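Local atomic coordinates of pili retraction protein PilT (Thermus thermophilus, PDB entry 5FL3), a protein that probably binds and hydrolyses ATP to power the retraction of type IV pili. Residues 17-22 / 44-49; 147-152 / 274-279; 261-266 / 308-313. All coordinates share one frame; numbering follows the deposited sequence.

Contact 1 of 3, residues 17-22 / 44-49; sequences KAMVQA and RPFGNR
F46 lays one face of its phenyl ring against M19, and it makes every contact from its side of the meeting between helix 11-21 and the turn that follows strand 42-45, the largest of them with M19. A chi1 of -162° sets the F46 ring on the far side of its first side-chain bond from the backbone N, and the ring reaches back toward the helix. M19 CG stands beside the backbone N and anti to the carbonyl carbon (chi1 -67°), and this places the CG methylene almost over the middle of the ring, 3.5 Å from the F46 centroid. That is a CH-pi contact, with CG lying 11° from the ring normal. The M19 sulfur follows over the same face: SD is 4.5 Å from the F46 centroid, a Met-aromatic contact. The far end of the ring is met near its plane by two methyl groups, A18 CB at 3.9 Å from F46 CZ and A22 CB at 4.2 Å from F46 CE2. These alanines stand one helical turn apart, joined by the bond from A22 N to A18 O, and their small side chains let the ring come close to the helix backbone, with M19 N 3.7 Å from F46 CZ. V37 on strand 36-39 touches both M19 and F46, and F46 shares a backbone hydrogen bond with P35. The contact thus joins helix 11-21 to the turn after 42-45, an edge strand, within this chain, of the antiparallel sheet, consistent with the PAS-like N-terminal domain of PilT proteins. Chemically the interface is apolar throughout; its cohesion comes mainly from dispersion and the burial of apolar surface, with milder orientation preferences than hydrogen bonds would impose.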
loop_
_atom_site.group_PDB
_atom_site.type_symbol
_atom_site.label_atom_id
_atom_site.label_comp_id
_atom_site.label_asym_id
_atom_site.label_seq_id
_atom_site.Cartn_x
_atom_site.Cartn_y
_atom_site.Cartn_z
ATOM N N LYS A 17 -12.199 -18.870 -10.443
ATOM C CA LYS A 17 -11.020 -18.951 -11.294
ATOM C C LYS A 17 -11.123 -17.943 -12.448
ATOM O O LYS A 17 -10.152 -17.268 -12.786
ATOM C CB LYS A 17 -10.844 -20.387 -11.809
ATOM C CG LYS A 17 -9.546 -20.670 -12.583
ATOM C CD LYS A 17 -9.224 -22.184 -12.606
ATOM C CE LYS A 17 -8.548 -22.644 -13.904
ATOM N NZ LYS A 17 -8.219 -24.107 -13.860
ATOM N N ALA A 18 -12.308 -17.822 -13.032
ATOM C CA ALA A 18 -12.514 -16.830 -14.076
ATOM C C ALA A 18 -12.351 -15.411 -13.515
ATOM O O ALA A 18 -11.668 -14.565 -14.118
ATOM C CB ALA A 18 -13.883 -16.999 -14.702
ATOM N N MET A 19 -12.975 -15.163 -12.360
ATOM C CA MET A 19 -12.834 -13.879 -11.670
ATOM C C MET A 19 -11.363 -13.522 -11.417
ATOM O O MET A 19 -10.916 -12.412 -11.739
ATOM C CB MET A 19 -13.631 -13.885 -10.350
ATOM C CG MET A 19 -15.141 -13.956 -10.588
ATOM S SD MET A 19 -16.211 -13.746 -9.164
ATOM C CE MET A 19 -15.745 -15.148 -8.230
ATOM N N VAL A 20 -10.602 -14.463 -10.870
ATOM C CA VAL A 20 -9.190 -14.194 -10.642
ATOM C C VAL A 20 -8.459 -13.874 -11.953
ATOM O O VAL A 20 -7.664 -12.928 -12.005
ATOM C CB VAL A 20 -8.502 -15.372 -9.942
ATOM C CG1 VAL A 20 -7.028 -15.081 -9.772
ATOM C CG2 VAL A 20 -9.163 -15.651 -8.594
ATOM N N GLN A 21 -8.750 -14.630 -13.014
ATOM C CA GLN A 21 -8.094 -14.400 -14.303
ATOM C C GLN A 21 -8.494 -13.062 -14.931
ATOM O O GLN A 21 -7.741 -12.488 -15.729
ATOM C CB GLN A 21 -8.392 -15.551 -15.259
ATOM C CG GLN A 21 -7.604 -16.813 -14.931
ATOM C CD GLN A 21 -7.906 -17.962 -15.873
ATOM O OE1 GLN A 21 -9.027 -18.093 -16.380
ATOM N NE2 GLN A 21 -6.899 -18.801 -16.119
ATOM N N ALA A 22 -9.666 -12.559 -14.551
ATOM C CA ALA A 22 -10.084 -11.209 -14.917
ATOM C C ALA A 22 -9.375 -10.117 -14.100
ATOM O O ALA A 22 -9.680 -8.941 -14.260
ATOM C CB ALA A 22 -11.594 -11.071 -14.763
ATOM N N ARG A 44 -17.553 -4.167 -10.354
ATOM C CA ARG A 44 -18.254 -4.461 -11.585
ATOM C C ARG A 44 -18.987 -5.763 -11.383
ATOM O O ARG A 44 -18.496 -6.658 -10.686
ATOM C CB ARG A 44 -17.288 -4.526 -12.770
ATOM C CG ARG A 44 -16.844 -3.151 -13.253
ATOM C CD ARG A 44 -16.043 -3.230 -14.542
ATOM N NE ARG A 44 -15.587 -1.915 -15.006
ATOM C CZ ARG A 44 -15.030 -1.695 -16.196
ATOM N NH1 ARG A 44 -14.870 -2.704 -17.054
ATOM N NH2 ARG A 44 -14.638 -0.468 -16.531
ATOM N N PRO A 45 -20.194 -5.858 -11.947
ATOM C CA PRO A 45 -20.945 -7.111 -11.827
ATOM C C PRO A 45 -20.256 -8.184 -12.650
ATOM O O PRO A 45 -19.655 -7.865 -13.665
ATOM C CB PRO A 45 -22.340 -6.760 -12.379
ATOM C CG PRO A 45 -22.155 -5.504 -13.190
ATOM C CD PRO A 45 -20.945 -4.791 -12.639
ATOM N N PHE A 46 -20.320 -9.423 -12.186
ATOM C CA PHE A 46 -19.714 -10.565 -12.855
ATOM C C PHE A 46 -20.819 -11.586 -13.021
ATOM O O PHE A 46 -20.796 -12.640 -12.394
ATOM C CB PHE A 46 -18.559 -11.138 -12.024
ATOM C CG PHE A 46 -17.609 -12.017 -12.793
ATOM C CD1 PHE A 46 -17.821 -13.386 -12.883
ATOM C CD2 PHE A 46 -16.478 -11.477 -13.403
ATOM C CE1 PHE A 46 -16.928 -14.208 -13.596
ATOM C CE2 PHE A 46 -15.584 -12.292 -14.110
ATOM C CZ PHE A 46 -15.812 -13.660 -14.210
ATOM N N GLY A 47 -21.804 -11.254 -13.848
ATOM C CA GLY A 47 -22.996 -12.061 -14.010
ATOM C C GLY A 47 -24.202 -11.151 -13.936
ATOM O O GLY A 47 -24.093 -10.020 -13.462
ATOM N N ASN A 48 -25.354 -11.639 -14.393
ATOM C CA ASN A 48 -26.532 -10.792 -14.553
ATOM C C ASN A 48 -27.660 -11.185 -13.615
ATOM O O ASN A 48 -28.648 -10.474 -13.487
ATOM C CB ASN A 48 -27.010 -10.843 -15.999
ATOM C CG ASN A 48 -27.195 -12.271 -16.498
ATOM O OD1 ASN A 48 -26.452 -13.177 -16.121
ATOM N ND2 ASN A 48 -28.198 -12.475 -17.343
ATOM N N ARG A 49 -27.511 -12.318 -12.950
ATOM C CA ARG A 49 -28.527 -12.768 -12.010
ATOM C C ARG A 49 -28.135 -12.499 -10.547
ATOM O O ARG A 49 -27.042 -12.863 -10.104
ATOM C CB ARG A 49 -28.790 -14.264 -12.207
ATOM C CG ARG A 49 -28.930 -14.693 -13.669
ATOM C CD ARG A 49 -30.299 -14.337 -14.227
ATOM N NE ARG A 49 -31.398 -14.881 -13.427
ATOM C CZ ARG A 49 -32.408 -14.154 -12.953
ATOM N NH1 ARG A 49 -32.460 -12.847 -13.196
ATOM N NH2 ARG A 49 -33.365 -14.724 -12.232
#

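Contact 2 of 3, residues 147-152 / 274-279; sequences STTLAA and LSQRLL. With ADP (adenosine-5'-diphosphate), chain B.
T149 and Q276 reach for each other from opposite directions, and their side-chain ends make the close part of this buried contact: T149 OG1 lies 3.3 Å from Q276 CD. With OG1 beside the backbone N (chi1 -69°), the T149 hydroxyl is also hydrogen-bonded to G145 O, at the end of the P-loop just before the helix, which fixes its rotation. A glutamine suits the strand position because its chain, extended beyond CG, is long enough to span the gap to the helix. The helix starts within the P-loop (Walker A) of a RecA-like ATPase core, which supplies its first residues, and strand 270-280 runs parallel to strand 134-139, which leads into that loop. Toward the nucleotide the two segments draw apart, and ADP lies between them. On the helix side, S147 N donates a nearly straight bond to O3B of ADP (2.8 Å, 165°) and S147 OG a second to the same oxygen, so one beta-phosphate oxygen is gripped twice by one residue. T148 OG1 holds ADP O2A at 2.6 Å, supported by a weak bond from T148 N. On the strand side, partly exposed L278 has only apolar carbon to offer: its CD1 lies 3.5 Å from ADP O4', and its CD2 is 3.6 Å from N1 of the adenine.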
loop_
_atom_site.group_PDB
_atom_site.type_symbol
_atom_site.label_atom_id
_atom_site.label_comp_id
_atom_site.label_asym_id
_atom_site.label_seq_id
_atom_site.Cartn_x
_atom_site.Cartn_y
_atom_site.Cartn_z
ATOM N N SER A 147 0.533 -0.864 -0.921
ATOM C CA SER A 147 0.906 -2.271 -0.717
ATOM C C SER A 147 1.769 -2.807 -1.856
ATOM O O SER A 147 2.680 -3.619 -1.655
ATOM C CB SER A 147 -0.345 -3.153 -0.609
ATOM O OG SER A 147 -1.200 -2.698 0.408
ATOM N N THR A 148 1.437 -2.350 -3.058
ATOM C CA THR A 148 2.043 -2.844 -4.278
ATOM C C THR A 148 3.418 -2.243 -4.460
ATOM O O THR A 148 4.378 -2.934 -4.794
ATOM C CB THR A 148 1.157 -2.527 -5.493
ATOM O OG1 THR A 148 -0.161 -3.053 -5.271
ATOM C CG2 THR A 148 1.723 -3.162 -6.709
ATOM N N THR A 149 3.530 -0.947 -4.229
ATOM C CA THR A 149 4.838 -0.354 -4.311
ATOM C C THR A 149 5.757 -1.043 -3.312
ATOM O O THR A 149 6.887 -1.429 -3.664
ATOM C CB THR A 149 4.773 1.121 -4.075
ATOM O OG1 THR A 149 4.113 1.715 -5.197
ATOM C CG2 THR A 149 6.174 1.697 -3.933
ATOM N N LEU A 150 5.247 -1.260 -2.093
ATOM C CA LEU A 150 6.026 -1.942 -1.053
ATOM C C LEU A 150 6.403 -3.366 -1.463
ATOM O O LEU A 150 7.540 -3.782 -1.272
ATOM C CB LEU A 150 5.267 -1.978 0.269
ATOM C CG LEU A 150 5.172 -0.647 1.027
ATOM C CD1 LEU A 150 4.371 -0.852 2.296
ATOM C CD2 LEU A 150 6.534 -0.063 1.331
ATOM N N ALA A 151 5.458 -4.103 -2.040
ATOM C CA ALA A 151 5.746 -5.460 -2.447
ATOM C C ALA A 151 6.835 -5.502 -3.541
ATOM O O ALA A 151 7.642 -6.420 -3.565
ATOM C CB ALA A 151 4.500 -6.131 -2.912
ATOM N N ALA A 152 6.862 -4.513 -4.434
ATOM C CA ALA A 152 7.842 -4.488 -5.523
ATOM C C ALA A 152 9.179 -4.168 -4.913
ATOM O O ALA A 152 10.199 -4.736 -5.286
ATOM C CB ALA A 152 7.479 -3.443 -6.610
ATOM N N LEU A 274 7.313 8.514 -0.878
ATOM C CA LEU A 274 6.651 8.271 -2.142
ATOM C C LEU A 274 5.142 8.394 -1.999
ATOM O O LEU A 274 4.475 7.442 -1.603
ATOM C CB LEU A 274 7.016 6.887 -2.663
ATOM C CG LEU A 274 8.482 6.715 -3.058
ATOM C CD1 LEU A 274 8.932 5.272 -2.964
ATOM C CD2 LEU A 274 8.655 7.220 -4.469
ATOM N N SER A 275 4.597 9.564 -2.316
ATOM C CA SER A 275 3.159 9.777 -2.197
ATOM C C SER A 275 2.475 9.421 -3.499
ATOM O O SER A 275 2.915 9.807 -4.561
ATOM C CB SER A 275 2.856 11.211 -1.799
ATOM O OG SER A 275 3.360 11.480 -0.507
ATOM N N GLN A 276 1.401 8.651 -3.408
ATOM C CA GLN A 276 0.829 8.035 -4.584
ATOM C C GLN A 276 -0.649 8.329 -4.734
ATOM O O GLN A 276 -1.370 8.466 -3.752
ATOM C CB GLN A 276 1.055 6.528 -4.539
ATOM C CG GLN A 276 2.517 6.162 -4.620
ATOM C CD GLN A 276 2.742 4.680 -4.704
ATOM O OE1 GLN A 276 1.802 3.896 -4.855
ATOM N NE2 GLN A 276 3.985 4.282 -4.607
ATOM N N ARG A 277 -1.078 8.423 -5.988
ATOM C CA ARG A 277 -2.479 8.539 -6.343
ATOM C C ARG A 277 -2.662 7.700 -7.605
ATOM O O ARG A 277 -1.810 7.727 -8.475
ATOM C CB ARG A 277 -2.861 10.009 -6.558
ATOM C CG ARG A 277 -4.334 10.329 -6.490
ATOM C CD ARG A 277 -4.725 10.862 -5.099
ATOM N NE ARG A 277 -3.688 11.679 -4.441
ATOM C CZ ARG A 277 -3.458 12.978 -4.668
ATOM N NH1 ARG A 277 -4.157 13.658 -5.580
ATOM N NH2 ARG A 277 -2.500 13.600 -3.984
ATOM N N LEU A 278 -3.737 6.921 -7.679
ATOM C CA LEU A 278 -4.031 6.137 -8.880
ATOM C C LEU A 278 -5.153 6.781 -9.684
ATOM O O LEU A 278 -6.296 6.817 -9.228
ATOM C CB LEU A 278 -4.423 4.707 -8.521
ATOM C CG LEU A 278 -3.260 3.815 -8.126
ATOM C CD1 LEU A 278 -3.752 2.457 -7.670
ATOM C CD2 LEU A 278 -2.346 3.690 -9.317
ATOM N N LEU A 279 -4.824 7.288 -10.873
ATOM C CA LEU A 279 -5.793 8.006 -11.707
ATOM C C LEU A 279 -6.251 7.151 -12.867
ATOM O O LEU A 279 -5.470 6.338 -13.387
ATOM C CB LEU A 279 -5.202 9.304 -12.248
ATOM C CG LEU A 279 -4.629 10.309 -11.248
ATOM C CD1 LEU A 279 -4.630 11.680 -11.888
ATOM C CD2 LEU A 279 -5.406 10.334 -9.966
HETATM P PB ADP B . -3.255 0.512 -1.077
HETATM O O1B ADP B . -4.673 0.265 -0.583
HETATM O O2B ADP B . -2.878 1.976 -1.159
HETATM O O3B ADP B . -2.199 -0.337 -0.407
HETATM P PA ADP B . -3.043 -1.446 -3.223
HETATM O O1A ADP B . -3.915 -2.399 -2.423
HETATM O O2A ADP B . -1.579 -1.769 -3.504
HETATM O O3A ADP B . -3.235 0.049 -2.623
HETATM O "O5'" ADP B . -3.718 -1.210 -4.667
HETATM C "C5'" ADP B . -5.129 -1.238 -4.892
HETATM C "C4'" ADP B . -5.337 -1.697 -6.338
HETATM O "O4'" ADP B . -4.580 -0.870 -7.229
HETATM C "C3'" ADP B . -4.892 -3.135 -6.563
HETATM O "O3'" ADP B . -5.978 -3.797 -7.211
HETATM C "C2'" ADP B . -3.659 -3.048 -7.459
HETATM O "O2'" ADP B . -3.639 -4.045 -8.485
HETATM C "C1'" ADP B . -3.746 -1.664 -8.089
HETATM N N9 ADP B . -2.409 -1.014 -8.243
HETATM C C8 ADP B . -1.427 -0.998 -7.315
HETATM N N7 ADP B . -0.332 -0.317 -7.745
HETATM C C5 ADP B . -0.606 0.120 -8.994
HETATM C C6 ADP B . 0.112 0.902 -10.030
HETATM N N6 ADP B . 1.361 1.355 -9.787
HETATM N N1 ADP B . -0.539 1.147 -11.210
HETATM C C2 ADP B . -1.791 0.700 -11.448
HETATM N N3 ADP B . -2.502 -0.014 -10.549
HETATM C C4 ADP B . -1.976 -0.336 -9.327
#

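Contact 3 of 3, residues 261-266 / 308-313; sequences QVRVLL and EKTPQI. Unlike the reference sequence in segment 308-313: T310 (reference Met).
Leaving its helix with CG next to the backbone N (chi1 -65°), the side chain of R263 then runs extended from CG to NE, and its guanidinium is turned at the last torsion (chi4 -102°) so that NH1 comes to T310 OG1 at 3.1 Å. T310 presents its hydroxyl by a first torsion of -67°, which places OG1 beside the backbone N and CG2 anti to it. Only these two side chains touch across the segments, and the backbones stay well apart, CA of R263 and CA of T310 being 10.3 Å from each other. The OG1 atom approaches the guanidinium obliquely, and T310 CB is 4.1 Å from NH1. Both polar groups have firmer partners beyond the segments: R263 NH1 is hydrogen-bonded to L304 O, and T310 OG1 to L303 O and D306 O. These carbonyls lie at or just past the C-terminal end of helix 298-305, so helix 259-269 and the chain leading into helix 313-318 come together round that helix end, on the periphery of the RecA-like ATPase domain. An arginine is apt here, since it is long enough to bridge from one helix to another, and its positive charge would probably interact well with the partial negative charge of a helix C-terminus; R263 also lies against E307. Threonine at 310 departs from the reference sequence, which has methionine; in this chain its hydroxyl is shared between two main-chain oxygens. Helix 243-251 borders both sides of the contact, with I251 against R263 and W244 against T310.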
loop_
_atom_site.group_PDB
_atom_site.type_symbol
_atom_site.label_atom_id
_atom_site.label_comp_id
_atom_site.label_asym_id
_atom_site.label_seq_id
_atom_site.Cartn_x
_atom_site.Cartn_y
_atom_site.Cartn_z
ATOM N N GLN A 261 12.298 17.704 18.898
ATOM C CA GLN A 261 12.933 16.393 19.025
ATOM C C GLN A 261 12.514 15.542 17.843
ATOM O O GLN A 261 13.345 14.923 17.185
ATOM C CB GLN A 261 12.561 15.690 20.337
ATOM C CG GLN A 261 13.321 16.192 21.550
ATOM C CD GLN A 261 14.821 16.291 21.296
ATOM O OE1 GLN A 261 15.321 17.339 20.883
ATOM N NE2 GLN A 261 15.547 15.202 21.552
ATOM N N VAL A 262 11.214 15.536 17.567
ATOM C CA VAL A 262 10.668 14.744 16.474
ATOM C C VAL A 262 11.256 15.187 15.109
ATOM O O VAL A 262 11.635 14.338 14.292
ATOM C CB VAL A 262 9.123 14.809 16.487
ATOM C CG1 VAL A 262 8.533 13.862 15.487
ATOM C CG2 VAL A 262 8.611 14.439 17.866
ATOM N N ARG A 263 11.382 16.495 14.873
ATOM C CA ARG A 263 12.018 16.968 13.638
ATOM C C ARG A 263 13.433 16.457 13.509
ATOM O O ARG A 263 13.846 15.997 12.442
ATOM C CB ARG A 263 12.047 18.484 13.567
ATOM C CG ARG A 263 10.703 19.115 13.470
ATOM C CD ARG A 263 10.812 20.494 12.882
ATOM N NE ARG A 263 9.487 21.072 12.785
ATOM C CZ ARG A 263 8.798 21.147 11.654
ATOM N NH1 ARG A 263 9.342 20.691 10.529
ATOM N NH2 ARG A 263 7.577 21.685 11.653
ATOM N N VAL A 264 14.188 16.565 14.601
ATOM C CA VAL A 264 15.556 16.066 14.618
ATOM C C VAL A 264 15.542 14.591 14.256
ATOM O O VAL A 264 16.242 14.160 13.342
ATOM C CB VAL A 264 16.236 16.279 15.989
ATOM C CG1 VAL A 264 17.516 15.458 16.081
ATOM C CG2 VAL A 264 16.529 17.769 16.215
ATOM N N LEU A 265 14.699 13.835 14.945
ATOM C CA LEU A 265 14.561 12.410 14.682
ATOM C C LEU A 265 14.104 12.161 13.248
ATOM O O LEU A 265 14.677 11.324 12.544
ATOM C CB LEU A 265 13.589 11.775 15.675
ATOM C CG LEU A 265 13.378 10.266 15.587
ATOM C CD1 LEU A 265 14.682 9.493 15.744
ATOM C CD2 LEU A 265 12.369 9.825 16.632
ATOM N N LEU A 266 13.089 12.896 12.806
ATOM C CA LEU A 266 12.582 12.690 11.458
ATOM C C LEU A 266 13.634 13.043 10.398
ATOM O O LEU A 266 13.895 12.248 9.486
ATOM C CB LEU A 266 11.304 13.488 11.238
ATOM C CG LEU A 266 10.629 13.341 9.864
ATOM C CD1 LEU A 266 10.411 11.890 9.473
ATOM C CD2 LEU A 266 9.321 14.087 9.866
ATOM N N GLU A 308 10.912 26.644 9.807
ATOM C CA GLU A 308 10.733 27.813 8.950
ATOM C C GLU A 308 11.102 27.521 7.498
ATOM O O GLU A 308 10.592 28.160 6.578
ATOM C CB GLU A 308 11.559 28.989 9.473
ATOM C CG GLU A 308 11.072 29.529 10.803
ATOM C CD GLU A 308 12.088 30.432 11.466
ATOM O OE1 GLU A 308 13.152 30.673 10.855
ATOM O OE2 GLU A 308 11.830 30.894 12.598
ATOM N N LYS A 309 11.982 26.547 7.291
ATOM C CA LYS A 309 12.440 26.235 5.945
ATOM C C LYS A 309 11.722 25.012 5.369
ATOM O O LYS A 309 12.029 24.567 4.260
ATOM C CB LYS A 309 13.962 26.019 5.937
ATOM C CG LYS A 309 14.760 27.067 6.727
ATOM C CD LYS A 309 16.271 26.805 6.681
ATOM C CE LYS A 309 16.933 27.515 5.490
ATOM N NZ LYS A 309 18.184 26.839 4.995
ATOM N N THR A 310 10.757 24.479 6.111
ATOM C CA THR A 310 10.115 23.214 5.735
ATOM C C THR A 310 9.237 23.326 4.480
ATOM O O THR A 310 9.240 22.416 3.650
ATOM C CB THR A 310 9.273 22.646 6.894
ATOM O OG1 THR A 310 10.140 22.249 7.961
ATOM C CG2 THR A 310 8.484 21.435 6.439
ATOM N N PRO A 311 8.487 24.432 4.323
ATOM C CA PRO A 311 7.747 24.500 3.056
ATOM C C PRO A 311 8.648 24.604 1.813
ATOM O O PRO A 311 8.193 24.273 0.721
ATOM C CB PRO A 311 6.892 25.751 3.232
ATOM C CG PRO A 311 6.689 25.850 4.708
ATOM C CD PRO A 311 8.002 25.435 5.288
ATOM N N GLN A 312 9.908 24.998 1.979
ATOM C CA GLN A 312 10.885 24.998 0.886
ATOM C C GLN A 312 11.167 23.595 0.362
ATOM O O GLN A 312 12.114 23.363 -0.389
ATOM C CB GLN A 312 12.201 25.632 1.330
ATOM C CG GLN A 312 12.166 27.144 1.449
ATOM C CD GLN A 312 13.383 27.685 2.181
ATOM O OE1 GLN A 312 13.251 28.516 3.079
ATOM N NE2 GLN A 312 14.577 27.213 1.802
ATOM N N ILE A 313 10.337 22.659 0.787
ATOM C CA ILE A 313 10.395 21.290 0.331
ATOM C C ILE A 313 9.846 21.230 -1.095
ATOM O O ILE A 313 10.369 20.492 -1.934
ATOM C CB ILE A 313 9.629 20.357 1.333
ATOM C CG1 ILE A 313 10.438 19.097 1.575
ATOM C CG2 ILE A 313 8.189 20.081 0.929
ATOM C CD1 ILE A 313 11.857 19.406 2.029
#

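How the contacts relate
The three contacts spread across the chain with the nucleotide site near the middle. Contact 2 is the one at ADP, and its centre lies about 6 Å from the centre of the chain. Contact 1, in the N-terminal domain, has its centre about 25 Å from that of contact 2, yet the side chain of A22 is about 12 Å from the ADP. Contact 3 is about 24 Å from contact 2, centre to centre, and lies on the opposite side of the chain's centre from contact 1, about 48 Å from it. Contacts 2 and 3 are linked directly along the chain, because helix 259-269 runs straight into strand 270-280.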